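Local coordinates for protein beta-galactosidase (Bacteroides thetaiotaomicron, PDB 5MUJ) that binds chain B of the plant pectin rhamnogalacturonan II and probably hydrolyses a glycosidic linkage in it, as a glycoside hydrolase of a gut bacterium, at residues L165-A170 with M224-G229; E201-Y206 with D236-R241. One frame throughout, in Å; residues are numbered along the deposited sequence.

Contact 1 (L165-A170 with M224-G229); sequences LFVGLA and MFYNAG
Val167 and Met224 reach toward each other tip to tip, each from its own strand. On Val167 the touching branch is CG1, which stands anti to the backbone N (chi1 -169°). Its mate is the end of Met224, modelled as selenomethionine: the chain runs out extended and bends only at chi3 (-57°), which turns the methyl CE to within 4.0 Å of Val167 CG1. The heavy atom SE lies a little farther off, 4.2 Å from the same CG1. The other branch, Val167 CG2, comes at the Tyr226 ring obliquely, 4.5 Å from Tyr226 CD2, a loose approach. Tyr226 itself is fixed by other partners: its hydroxyl is hydrogen-bonded to Glu201, and its ring meets that of Trp200 with planes at about 50°. Leu190 and Trp253 also touch Met224, while Ser208 lies against both Val167 and Tyr226. Strand 166-172 and strand 222-231 belong to different four-stranded antiparallel sheets, so this is a seam between two blades of a five-bladed beta-propeller. Its buried meeting groups are methyls, selenium and ring carbon, which implies joining by apolar dispersion, with the polar end of Tyr226 directed to a separate partner.

Contact 2 (E201-Y206 with D236-R241); sequences EKLTQY and DLKGER. With 8PK (4-O-[(1R)-1-hydroxyethyl]-2-O-methyl-alpha-L-fucopyranose), chain B.
Glu240 lays its carboxylate flat over one face of the Tyr206 ring, the two planes only 7° apart although the side chains cross at about a right angle. OE2 of Glu240 sits 3.2 Å from Tyr206 CE2, and its OE1 lies 3.4 Å from Tyr206 CD2. A water donates to Glu240 OE2 and makes a weak, long contact with Tyr206 OH, linking the two polar ends. The fucose-derived residue 8PK completes this first shell: its methyl C7 lies at the ring edge, near the ring plane, and Tyr206 OH is 3.3 Å from 8PK C2. Without the ring, as with an alanine here, a gap would probably open beside the sugar at C7 and C2, and the Glu240 carboxylate, losing the flat group packed against it, would be freer to turn. Farther along, Lys238 bends at chi3 and chi4 (both 68°), turning its ammonium back to donate from NZ to 8PK O2 at 2.9 Å. Lower on the same chain, Lys238 CG rests 3.8 Å from Leu203 CD1, a methyl that also faces 8PK O3. Outside this layer, Asn227 gives Glu240 OE1 a weak hydrogen bond. Arg241 NH2 reaches back to Leu237 O at 3.1 Å, tying down the lead-in to the strand, and its NE forms a salt bridge with Glu265. Strand 222-231 runs between the two segments, its Asn227 and Gly229 bonded through the backbone to 203-206. Side chains from the starts of alternate strands of one blade thus line a glycan pocket, as in beta-propeller glycoside hydrolases.

In the fold
Contacts 1 and 2 have centres about 12 Å apart, and both reach the blade in which strand 222-231 lies between strands 204-212 and 238-247; segment 165-170 of contact 1 belongs to the blade before it. Among the polar links between them are probable hydrogen bonds from Tyr226 OH to Glu201 OE1 at 2.7 Å and between Leu165 O and Gln205 N at 2.8 Å; Leu165 N is also bonded to Thr204 OG1. Contact 2 is at the bound glycan, where Lys238 also approaches the aceric acid, about 3 Å between nearest atoms. Contact 1 is deeper in the blade seam: the Tyr226 side chain stays about 12 Å from 8PK, and of its residues Gly229 belongs to the pocket.

Contact 1 (L165-A170 with M224-G229)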
ATOM      1  N   LEU A 165      12.318  -7.240  -7.018  1.00 13.67           N
ATOM      2  CA  LEU A 165      10.984  -6.863  -7.494  1.00 11.47           C
ATOM      3  C   LEU A 165      11.022  -5.504  -8.186  1.00 12.46           C
ATOM      4  O   LEU A 165      11.793  -4.615  -7.782  1.00 12.40           O
ATOM      5  CB  LEU A 165       9.993  -6.880  -6.364  1.00 10.88           C
ATOM      6  CG  LEU A 165      10.034  -8.095  -5.483  1.00 11.76           C
ATOM      7  CD1 LEU A 165       9.583  -7.681  -4.084  1.00 15.00           C
ATOM      8  CD2 LEU A 165       9.182  -9.218  -6.037  1.00 13.97           C
ATOM      9  N   PHE A 166      10.296  -5.389  -9.295  1.00 11.80           N
ATOM     10  CA  PHE A 166      10.262  -4.187 -10.107  1.00 12.12           C
ATOM     11  C   PHE A 166       8.832  -3.684 -10.216  1.00 12.33           C
ATOM     12  O   PHE A 166       7.898  -4.469  -9.983  1.00 15.66           O
ATOM     13  CB  PHE A 166      10.838  -4.434 -11.527  1.00 13.09           C
ATOM     14  CG  PHE A 166      12.097  -5.252 -11.562  1.00 15.81           C
ATOM     15  CD1 PHE A 166      13.164  -4.969 -10.710  1.00 15.66           C
ATOM     16  CD2 PHE A 166      12.218  -6.308 -12.443  1.00 15.53           C
ATOM     17  CE1 PHE A 166      14.324  -5.736 -10.741  1.00 15.86           C
ATOM     18  CE2 PHE A 166      13.383  -7.071 -12.490  1.00 18.38           C
ATOM     19  CZ  PHE A 166      14.423  -6.784 -11.625  1.00 17.86           C
ATOM     20  N   VAL A 167       8.630  -2.426 -10.614  1.00 11.55           N
ATOM     21  CA  VAL A 167       7.283  -1.843 -10.796  1.00 11.22           C
ATOM     22  C   VAL A 167       6.691  -2.182 -12.158  1.00 11.73           C
ATOM     23  O   VAL A 167       7.132  -1.763 -13.187  1.00 12.88           O
ATOM     24  CB  VAL A 167       7.244  -0.282 -10.586  1.00 10.68           C
ATOM     25  CG1 VAL A 167       5.810   0.297 -10.504  1.00  8.56           C
ATOM     26  CG2 VAL A 167       7.908   0.074  -9.286  1.00 13.12           C
ATOM     27  N   GLY A 168       5.575  -2.899 -12.158  1.00 12.16           N
ATOM     28  CA  GLY A 168       4.831  -3.138 -13.380  1.00 11.76           C
ATOM     29  C   GLY A 168       3.595  -2.249 -13.558  1.00 11.21           C
ATOM     30  O   GLY A 168       3.162  -1.573 -12.632  1.00 13.59           O
ATOM     31  N   LEU A 169       3.063  -2.244 -14.771  1.00 12.27           N
ATOM     32  CA  LEU A 169       1.904  -1.440 -15.141  1.00 11.15           C
ATOM     33  C   LEU A 169       0.833  -2.361 -15.720  1.00 12.41           C
ATOM     34  O   LEU A 169       1.140  -3.204 -16.575  1.00 13.64           O
ATOM     35  CB  LEU A 169       2.259  -0.418 -16.226  1.00 12.05           C
ATOM     36  CG  LEU A 169       1.128   0.527 -16.674  1.00 14.82           C
ATOM     37  CD1 LEU A 169       0.653   1.445 -15.547  1.00 14.96           C
ATOM     38  CD2 LEU A 169       1.584   1.339 -17.890  1.00 16.31           C
ATOM     39  N   ALA A 170      -0.396  -2.197 -15.237  1.00 13.17           N
ATOM     40  CA  ALA A 170      -1.554  -2.915 -15.750  1.00 12.72           C
ATOM     41  C   ALA A 170      -2.682  -1.984 -16.000  1.00 12.50           C
ATOM     42  O   ALA A 170      -2.730  -0.882 -15.460  1.00 14.64           O
ATOM     43  CB  ALA A 170      -1.973  -4.018 -14.810  1.00 12.90           C
HETATM   44  N   MSE A 224       3.926   9.147  -9.166  1.00 12.40           N
HETATM   45  CA  MSE A 224       4.052   7.899  -8.493  1.00 10.65           C
HETATM   46  C   MSE A 224       4.781   8.020  -7.196  1.00 11.17           C
HETATM   47  O   MSE A 224       5.834   8.591  -7.161  1.00 14.93           O
HETATM   48  CB  MSE A 224       4.757   6.907  -9.405  1.00 30.00           C
HETATM   49  CG  MSE A 224       4.912   5.636  -8.654  1.00 30.00           C
HETATM   50 SE   MSE A 224       6.105   4.343  -9.591  1.00 30.00          SE
HETATM   51  CE  MSE A 224       5.212   4.142 -11.331  1.00 30.00           C
ATOM     52  N   PHE A 225       4.199   7.517  -6.104  1.00 13.00           N
ATOM     53  CA  PHE A 225       4.792   7.445  -4.826  1.00 11.62           C
ATOM     54  C   PHE A 225       5.105   5.952  -4.635  1.00 12.75           C
ATOM     55  O   PHE A 225       4.324   5.099  -4.800  1.00 14.56           O
ATOM     56  CB  PHE A 225       3.936   7.992  -3.625  1.00 12.27           C
ATOM     57  CG  PHE A 225       4.035   9.463  -3.414  1.00 11.57           C
ATOM     58  CD1 PHE A 225       3.424  10.315  -4.261  1.00 10.22           C
ATOM     59  CD2 PHE A 225       4.817  10.015  -2.397  1.00 13.57           C
ATOM     60  CE1 PHE A 225       3.523  11.641  -4.107  1.00 10.20           C
ATOM     61  CE2 PHE A 225       4.927  11.393  -2.261  1.00 11.18           C
ATOM     62  CZ  PHE A 225       4.233  12.202  -3.093  1.00  9.98           C
ATOM     63  N   TYR A 226       6.370   5.646  -4.397  1.00 12.32           N
ATOM     64  CA  TYR A 226       6.791   4.250  -4.223  1.00 13.29           C
ATOM     65  C   TYR A 226       7.907   4.091  -3.217  1.00 12.02           C
ATOM     66  O   TYR A 226       8.677   5.032  -2.973  1.00 13.87           O
ATOM     67  CB  TYR A 226       7.188   3.576  -5.553  1.00 11.63           C
ATOM     68  CG  TYR A 226       8.462   4.031  -6.261  1.00 12.42           C
ATOM     69  CD1 TYR A 226       8.550   5.295  -6.842  1.00 11.72           C
ATOM     70  CD2 TYR A 226       9.511   3.139  -6.426  1.00 12.44           C
ATOM     71  CE1 TYR A 226       9.687   5.667  -7.563  1.00 12.87           C
ATOM     72  CE2 TYR A 226      10.672   3.525  -7.094  1.00 13.79           C
ATOM     73  CZ  TYR A 226      10.723   4.790  -7.665  1.00 13.16           C
ATOM     74  OH  TYR A 226      11.832   5.212  -8.393  1.00 13.02           O
ATOM     75  N   ASN A 227       7.962   2.930  -2.581  1.00 11.61           N
ATOM     76  CA  ASN A 227       9.036   2.620  -1.640  1.00 12.63           C
ATOM     77  C   ASN A 227       9.936   1.525  -2.215  1.00 12.02           C
ATOM     78  O   ASN A 227       9.570   0.765  -3.098  1.00 13.76           O
ATOM     79  CB  ASN A 227       8.550   2.347  -0.181  1.00 12.64           C
ATOM     80  CG  ASN A 227       7.542   1.218  -0.075  1.00 13.85           C
ATOM     81  OD1 ASN A 227       6.376   1.383  -0.469  1.00 16.16           O
ATOM     82  ND2 ASN A 227       7.950   0.112   0.561  1.00 12.77           N
ATOM     83  N   ALA A 228      11.204   1.572  -1.812  1.00 12.63           N
ATOM     84  CA  ALA A 228      12.230   0.719  -2.389  1.00 13.58           C
ATOM     85  C   ALA A 228      13.342   0.607  -1.367  1.00 12.02           C
ATOM     86  O   ALA A 228      13.389   1.404  -0.469  1.00 13.54           O
ATOM     87  CB  ALA A 228      12.755   1.343  -3.676  1.00 12.07           C
ATOM     88  N   GLY A 229      14.195  -0.414  -1.521  1.00 13.10           N
ATOM     89  CA  GLY A 229      15.325  -0.663  -0.637  1.00 13.09           C
ATOM     90  C   GLY A 229      16.635  -0.176  -1.264  1.00 13.87           C
ATOM     91  O   GLY A 229      16.835  -0.314  -2.432  1.00 14.31           O
TER

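Contact 2 (E201-Y206 with D236-R241)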
ATOM      1  N   GLU A 201      16.768   2.987  -4.311  1.00 14.60           N
ATOM      2  CA  GLU A 201      15.923   1.958  -4.931  1.00 13.99           C
ATOM      3  C   GLU A 201      16.770   0.871  -5.603  1.00 15.72           C
ATOM      4  O   GLU A 201      16.261   0.120  -6.373  1.00 17.08           O
ATOM      5  CB  GLU A 201      14.973   2.617  -5.946  1.00 13.72           C
ATOM      6  CG  GLU A 201      15.711   3.187  -7.152  1.00 14.31           C
ATOM      7  CD  GLU A 201      14.848   3.848  -8.189  1.00 16.74           C
ATOM      8  OE1 GLU A 201      13.726   3.350  -8.437  1.00 15.39           O
ATOM      9  OE2 GLU A 201      15.332   4.843  -8.802  1.00 17.75           O
ATOM     10  N   LYS A 202      18.090   0.803  -5.354  1.00 16.11           N
ATOM     11  CA  LYS A 202      18.965  -0.184  -6.064  1.00 14.60           C
ATOM     12  C   LYS A 202      18.765  -1.647  -5.711  1.00 17.15           C
ATOM     13  O   LYS A 202      19.081  -2.484  -6.524  1.00 19.70           O
ATOM     14  CB  LYS A 202      20.471   0.118  -5.921  1.00 15.56           C
ATOM     15  CG  LYS A 202      20.911   1.414  -6.526  1.00 15.82           C
ATOM     16  CD  LYS A 202      20.911   1.428  -8.033  1.00 16.96           C
ATOM     17  CE  LYS A 202      21.428   2.770  -8.527  1.00 22.11           C
ATOM     18  NZ  LYS A 202      22.925   2.822  -8.515  1.00 27.02           N
ATOM     19  N   LEU A 203      18.222  -1.941  -4.518  1.00 17.14           N
ATOM     20  CA  LEU A 203      18.088  -3.323  -4.064  1.00 15.72           C
ATOM     21  C   LEU A 203      16.833  -4.020  -4.632  1.00 15.52           C
ATOM     22  O   LEU A 203      16.882  -5.153  -5.105  1.00 18.25           O
ATOM     23  CB  LEU A 203      18.101  -3.387  -2.533  1.00 13.72           C
ATOM     24  CG  LEU A 203      19.419  -2.869  -1.924  1.00 15.86           C
ATOM     25  CD1 LEU A 203      19.392  -2.787  -0.394  1.00 15.01           C
ATOM     26  CD2 LEU A 203      20.606  -3.720  -2.387  1.00 15.46           C
ATOM     27  N   THR A 204      15.717  -3.312  -4.592  1.00 14.14           N
ATOM     28  CA  THR A 204      14.427  -3.853  -5.043  1.00 14.26           C
ATOM     29  C   THR A 204      13.425  -2.735  -4.887  1.00 13.73           C
ATOM     30  O   THR A 204      13.590  -1.845  -4.063  1.00 16.85           O
ATOM     31  CB  THR A 204      14.003  -5.118  -4.259  1.00 15.82           C
ATOM     32  OG1 THR A 204      12.661  -5.474  -4.610  1.00 18.02           O
ATOM     33  CG2 THR A 204      14.091  -4.892  -2.750  1.00 18.89           C
ATOM     34  N   GLN A 205      12.393  -2.783  -5.704  1.00 14.97           N
ATOM     35  CA  GLN A 205      11.252  -1.895  -5.558  1.00 13.65           C
ATOM     36  C   GLN A 205      10.162  -2.641  -4.819  1.00 14.90           C
ATOM     37  O   GLN A 205      10.138  -3.874  -4.789  1.00 20.32           O
ATOM     38  CB  GLN A 205      10.843  -1.297  -6.916  1.00 14.27           C
ATOM     39  CG  GLN A 205      12.028  -0.384  -7.399  1.00 14.79           C
ATOM     40  CD  GLN A 205      12.208  -0.210  -8.885  1.00 16.87           C
ATOM     41  OE1 GLN A 205      12.969   0.696  -9.325  1.00 22.17           O
ATOM     42  NE2 GLN A 205      11.669  -1.103  -9.656  1.00 16.80           N
ATOM     43  N   TYR A 206       9.336  -1.883  -4.130  1.00 12.83           N
ATOM     44  CA  TYR A 206       8.217  -2.487  -3.415  1.00 11.15           C
ATOM     45  C   TYR A 206       6.878  -1.800  -3.855  1.00 12.10           C
ATOM     46  O   TYR A 206       6.658  -1.635  -5.076  1.00 14.71           O
ATOM     47  CB  TYR A 206       8.438  -2.461  -1.928  1.00 12.42           C
ATOM     48  CG  TYR A 206       9.574  -3.300  -1.417  1.00 11.73           C
ATOM     49  CD1 TYR A 206       9.443  -4.675  -1.299  1.00 11.08           C
ATOM     50  CD2 TYR A 206      10.786  -2.727  -1.022  1.00 12.69           C
ATOM     51  CE1 TYR A 206      10.434  -5.471  -0.784  1.00 13.13           C
ATOM     52  CE2 TYR A 206      11.807  -3.525  -0.538  1.00 13.18           C
ATOM     53  CZ  TYR A 206      11.647  -4.879  -0.427  1.00 15.23           C
ATOM     54  OH  TYR A 206      12.663  -5.638   0.105  1.00 17.78           O
ATOM     55  N   ASP A 236      25.933   4.256   4.821  1.00 17.99           N
ATOM     56  CA  ASP A 236      25.866   2.854   4.402  1.00 23.96           C
ATOM     57  C   ASP A 236      24.765   2.045   5.097  1.00 24.32           C
ATOM     58  O   ASP A 236      24.786   0.818   5.056  1.00 25.53           O
ATOM     59  CB  ASP A 236      27.230   2.157   4.507  1.00 25.18           C
ATOM     60  CG  ASP A 236      28.314   2.878   3.719  1.00 31.38           C
ATOM     61  OD1 ASP A 236      28.029   3.375   2.607  1.00 31.21           O
ATOM     62  OD2 ASP A 236      29.452   2.963   4.224  1.00 37.39           O
ATOM     63  N   LEU A 237      23.779   2.738   5.669  1.00 20.55           N
ATOM     64  CA  LEU A 237      22.642   2.091   6.308  1.00 20.70           C
ATOM     65  C   LEU A 237      21.640   1.634   5.251  1.00 21.02           C
ATOM     66  O   LEU A 237      21.189   2.429   4.414  1.00 16.50           O
ATOM     67  CB  LEU A 237      21.931   3.062   7.259  1.00 23.28           C
ATOM     68  CG  LEU A 237      22.726   3.519   8.487  1.00 23.87           C
ATOM     69  CD1 LEU A 237      21.885   4.501   9.284  1.00 25.63           C
ATOM     70  CD2 LEU A 237      23.182   2.351   9.362  1.00 22.62           C
ATOM     71  N   LYS A 238      21.314   0.346   5.316  1.00 20.10           N
ATOM     72  CA  LYS A 238      20.248  -0.232   4.514  1.00 18.28           C
ATOM     73  C   LYS A 238      18.888   0.101   5.131  1.00 17.86           C
ATOM     74  O   LYS A 238      18.723   0.113   6.363  1.00 19.94           O
ATOM     75  CB  LYS A 238      20.436  -1.752   4.400  1.00 22.66           C
ATOM     76  CG  LYS A 238      19.555  -2.404   3.336  1.00 23.54           C
ATOM     77  CD  LYS A 238      19.238  -3.887   3.574  1.00 26.10           C
ATOM     78  CE  LYS A 238      18.343  -4.161   4.787  1.00 25.60           C
ATOM     79  NZ  LYS A 238      16.940  -3.664   4.621  1.00 30.14           N
ATOM     80  N   GLY A 239      17.926   0.390   4.252  1.00 13.78           N
ATOM     81  CA  GLY A 239      16.501   0.526   4.656  1.00 13.62           C
ATOM     82  C   GLY A 239      15.571   0.640   3.461  1.00 13.60           C
ATOM     83  O   GLY A 239      15.985   0.478   2.326  1.00 15.06           O
ATOM     84  N   GLU A 240      14.283   0.918   3.751  1.00 11.59           N
ATOM     85  CA  GLU A 240      13.253   1.234   2.728  1.00 12.59           C
ATOM     86  C   GLU A 240      12.735   2.635   2.922  1.00 10.42           C
ATOM     87  O   GLU A 240      12.444   3.056   4.044  1.00 12.47           O
ATOM     88  CB  GLU A 240      12.005   0.319   2.801  1.00 12.70           C
ATOM     89  CG  GLU A 240      12.355  -1.120   2.564  1.00 16.46           C
ATOM     90  CD  GLU A 240      11.151  -2.023   2.393  1.00 16.44           C
ATOM     91  OE1 GLU A 240      10.043  -1.548   2.064  1.00 18.71           O
ATOM     92  OE2 GLU A 240      11.320  -3.224   2.624  1.00 19.11           O
ATOM     93  N   ARG A 241      12.656   3.343   1.832  1.00  9.58           N
ATOM     94  CA  ARG A 241      12.404   4.745   1.812  1.00 11.17           C
ATOM     95  C   ARG A 241      11.389   5.043   0.701  1.00 10.35           C
ATOM     96  O   ARG A 241      11.199   4.231  -0.226  1.00 11.97           O
ATOM     97  CB  ARG A 241      13.718   5.497   1.536  1.00  9.26           C
ATOM     98  CG  ARG A 241      14.757   5.323   2.621  1.00 10.00           C
ATOM     99  CD  ARG A 241      16.124   5.868   2.157  1.00 10.98           C
ATOM    100  NE  ARG A 241      17.134   5.580   3.159  1.00 12.00           N
ATOM    101  CZ  ARG A 241      17.879   4.467   3.216  1.00 14.20           C
ATOM    102  NH1 ARG A 241      17.691   3.464   2.360  1.00 13.16           N
ATOM    103  NH2 ARG A 241      18.812   4.338   4.153  1.00 15.45           N
TER
HETATM  104  O9  8PK B   8      17.988  -8.830  -1.552  1.00 31.44           O
HETATM  105  C8  8PK B   8      16.989  -7.817  -1.563  1.00 27.43           C
HETATM  106  C10 8PK B   8      16.244  -7.823  -2.880  1.00 28.46           C
HETATM  107  O4  8PK B   8      16.092  -8.002  -0.457  1.00 27.62           O
HETATM  108  C4  8PK B   8      16.754  -8.075   0.809  1.00 26.30           C
HETATM  109  C5  8PK B   8      15.935  -8.944   1.742  1.00 25.75           C
HETATM  110  C6  8PK B   8      15.708 -10.343   1.157  1.00 29.69           C
HETATM  111  O5  8PK B   8      14.667  -8.306   2.013  1.00 24.10           O
HETATM  112  C3  8PK B   8      16.963  -6.688   1.408  1.00 27.70           C
HETATM  113  O3  8PK B   8      17.737  -5.830   0.562  1.00 28.67           O
HETATM  114  C2  8PK B   8      15.610  -6.057   1.639  1.00 27.18           C
HETATM  115  O2  8PK B   8      15.822  -4.771   2.236  1.00 30.36           O
HETATM  116  C7  8PK B   8      15.513  -3.665   1.376  1.00 30.05           C
HETATM  117  C1  8PK B   8      14.753  -6.964   2.524  1.00 24.79           C
HETATM  118  O   HOH W   1      11.303  -6.188   3.168  1.00 32.89           O